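Side-chain contact in putative ferredoxin (Rhodopseudomonas palustris, PDB 4ID8), which carries a single [3Fe-4S] cluster and probably passes electrons to its associated cytochrome P450, CYP194A4: residues 8-11 and 12-15. Residues are numbered along the deposited sequence; the frame is centred on the assembly and turned at random.
Sequences HVDQ and DKCQ. With F3S (Fe3-s4 cluster), chain B.
Asp-12 gives its backbone N to Asp-10 OD2 at 2.8 Å, and with this bond the turn after the strand begins: an Asp side chain accepting the amide two residues on is an Asx turn. CG of Asp-10 lies anti to its own backbone N (chi1 -179°), which swings the carboxylate forward over the turn, where OD2 is met on its anti side, somewhat out of the carboxylate plane. The Asp-12 carboxylate is tilted 58° against that of Asp-10, and the two like charges stay 4.4 Å apart (OD2 to OD2). Lys-13 adds a weak second N-H to Asp-10 OD2; its chain, extended at chi2, lays CD against OD1 of Asp-10 at 3.3 Å, and the bends beyond bring NZ to a long salt bridge with that oxygen. With an alanine at Asp-10, the Asp-12 amide is likely to lose its side-chain acceptor and the Lys-13 ammonium this distant counter-charge. Cys-14 N then donates to Asp-10 O at 3.0 Å, and Cys-14 SG ligates the FE1 iron at 2.3 Å: side-chain acceptor and backbone bond together shape a turn that presents a cluster ligand. CG1 of Val-9 touches both CB of Cys-14 (4.1 Å) and cluster sulfur S3 (3.8 Å). The turn thus links strand 6-9, paired antiparallel with strand 64-67, to the cluster loop ahead of helix 19-23, while Gln-11 NE2 reaches Ala-36 O at the start of strand 36-38.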
ATOM      1  N   HIS A   8       1.746   3.079  -4.843  1.00 22.89           N
ATOM      2  CA  HIS A   8       0.505   2.994  -5.610  1.00 22.70           C
ATOM      3  C   HIS A   8      -0.126   1.620  -5.482  1.00 21.74           C
ATOM      4  O   HIS A   8       0.550   0.615  -5.581  1.00 22.66           O
ATOM      5  CB  HIS A   8       0.806   3.323  -7.076  1.00 22.57           C
ATOM      6  CG  HIS A   8      -0.318   3.051  -8.027  1.00 21.34           C
ATOM      7  ND1 HIS A   8      -1.530   3.710  -7.963  1.00 19.88           N
ATOM      8  CD2 HIS A   8      -0.390   2.226  -9.099  1.00 20.41           C
ATOM      9  CE1 HIS A   8      -2.319   3.253  -8.930  1.00 22.12           C
ATOM     10  NE2 HIS A   8      -1.652   2.346  -9.627  1.00 21.58           N
ATOM     11  N   VAL A   9      -1.434   1.551  -5.300  1.00 21.90           N
ATOM     12  CA  VAL A   9      -2.124   0.253  -5.416  1.00 20.05           C
ATOM     13  C   VAL A   9      -2.817   0.159  -6.728  1.00 21.26           C
ATOM     14  O   VAL A   9      -3.630   1.009  -7.066  1.00 23.32           O
ATOM     15  CB  VAL A   9      -3.197   0.105  -4.327  1.00 20.07           C
ATOM     16  CG1 VAL A   9      -3.864  -1.264  -4.413  1.00 16.77           C
ATOM     17  CG2 VAL A   9      -2.604   0.382  -2.948  1.00 16.22           C
ATOM     18  N   ASP A  10      -2.554  -0.877  -7.489  1.00 22.34           N
ATOM     19  CA  ASP A  10      -3.261  -1.067  -8.760  1.00 23.12           C
ATOM     20  C   ASP A  10      -4.642  -1.639  -8.475  1.00 24.11           C
ATOM     21  O   ASP A  10      -4.774  -2.731  -7.942  1.00 23.79           O
ATOM     22  CB  ASP A  10      -2.449  -2.026  -9.620  1.00 23.34           C
ATOM     23  CG  ASP A  10      -3.056  -2.289 -11.003  1.00 26.12           C
ATOM     24  OD1 ASP A  10      -2.259  -2.605 -11.907  1.00 29.33           O
ATOM     25  OD2 ASP A  10      -4.289  -2.231 -11.207  1.00 26.69           O
ATOM     26  N   GLN A  11      -5.676  -0.912  -8.841  1.00 25.53           N
ATOM     27  CA  GLN A  11      -7.005  -1.297  -8.487  1.00 27.42           C
ATOM     28  C   GLN A  11      -7.441  -2.579  -9.160  1.00 29.23           C
ATOM     29  O   GLN A  11      -8.246  -3.340  -8.613  1.00 28.50           O
ATOM     30  CB  GLN A  11      -7.960  -0.168  -8.819  1.00 27.97           C
ATOM     31  CG  GLN A  11      -7.808   1.054  -7.913  1.00 30.12           C
ATOM     32  CD  GLN A  11      -7.769   0.676  -6.435  1.00 33.92           C
ATOM     33  OE1 GLN A  11      -8.744   0.210  -5.864  1.00 36.76           O
ATOM     34  NE2 GLN A  11      -6.627   0.881  -5.813  1.00 36.56           N
ATOM     35  N   ASP A  12      -6.917  -2.841 -10.354  1.00 31.21           N
ATOM     36  CA  ASP A  12      -7.268  -4.081 -11.010  1.00 32.79           C
ATOM     37  C   ASP A  12      -6.688  -5.340 -10.355  1.00 32.16           C
ATOM     38  O   ASP A  12      -7.372  -6.383 -10.275  1.00 31.46           O
ATOM     39  CB  ASP A  12      -6.987  -4.014 -12.505  1.00 35.32           C
ATOM     40  CG  ASP A  12      -8.006  -3.132 -13.248  1.00 39.40           C
ATOM     41  OD1 ASP A  12      -9.219  -3.234 -12.961  1.00 43.03           O
ATOM     42  OD2 ASP A  12      -7.587  -2.329 -14.123  1.00 47.22           O
ATOM     43  N   LYS A  13      -5.471  -5.222  -9.841  1.00 30.87           N
ATOM     44  CA  LYS A  13      -4.864  -6.299  -9.084  1.00 29.36           C
ATOM     45  C   LYS A  13      -5.408  -6.493  -7.663  1.00 28.23           C
ATOM     46  O   LYS A  13      -5.571  -7.614  -7.239  1.00 29.34           O
ATOM     47  CB  LYS A  13      -3.356  -6.134  -9.083  1.00 29.24           C
ATOM     48  CG  LYS A  13      -2.792  -6.181 -10.480  1.00 31.99           C
ATOM     49  CD  LYS A  13      -1.472  -5.520 -10.493  1.00 35.43           C
ATOM     50  CE  LYS A  13      -0.482  -6.316 -11.282  1.00 41.12           C
ATOM     51  NZ  LYS A  13       0.008  -5.585 -12.476  1.00 41.92           N
ATOM     52  N   CYS A  14      -5.706  -5.425  -6.928  1.00 26.46           N
ATOM     53  CA  CYS A  14      -6.250  -5.535  -5.549  1.00 24.53           C
ATOM     54  C   CYS A  14      -7.461  -6.460  -5.425  1.00 23.73           C
ATOM     55  O   CYS A  14      -8.439  -6.256  -6.083  1.00 24.51           O
ATOM     56  CB  CYS A  14      -6.642  -4.152  -5.016  1.00 23.44           C
ATOM     57  SG  CYS A  14      -6.935  -4.214  -3.263  1.00 24.64           S
ATOM     58  N   GLN A  15      -7.394  -7.475  -4.579  1.00 23.81           N
ATOM     59  CA  GLN A  15      -8.569  -8.319  -4.249  1.00 22.49           C
ATOM     60  C   GLN A  15      -9.003  -8.124  -2.765  1.00 20.89           C
ATOM     61  O   GLN A  15      -9.658  -8.981  -2.173  1.00 19.55           O
ATOM     62  CB  GLN A  15      -8.252  -9.802  -4.493  1.00 23.56           C
ATOM     63  CG  GLN A  15      -7.920 -10.251  -5.934  1.00 25.39           C
ATOM     64  CD  GLN A  15      -8.872  -9.701  -6.946  1.00 34.09           C
ATOM     65  OE1 GLN A  15      -8.451  -9.220  -8.000  1.00 38.91           O
ATOM     66  NE2 GLN A  15     -10.166  -9.723  -6.636  1.00 33.82           N
TER
HETATM   67 FE1  F3S B 101      -5.305  -5.153  -1.917  1.00 23.42          FE
HETATM   68 FE3  F3S B 101      -3.816  -4.538   0.080  1.00 21.93          FE
HETATM   69 FE4  F3S B 101      -3.014  -6.280  -1.603  1.00 25.64          FE
HETATM   70  S1  F3S B 101      -6.015  -4.783   0.148  1.00 22.70           S
HETATM   71  S2  F3S B 101      -4.921  -7.305  -2.297  1.00 29.50           S
HETATM   72  S3  F3S B 101      -3.347  -4.178  -1.980  1.00 24.69           S
HETATM   73  S4  F3S B 101      -2.864  -6.498   0.589  1.00 26.67           S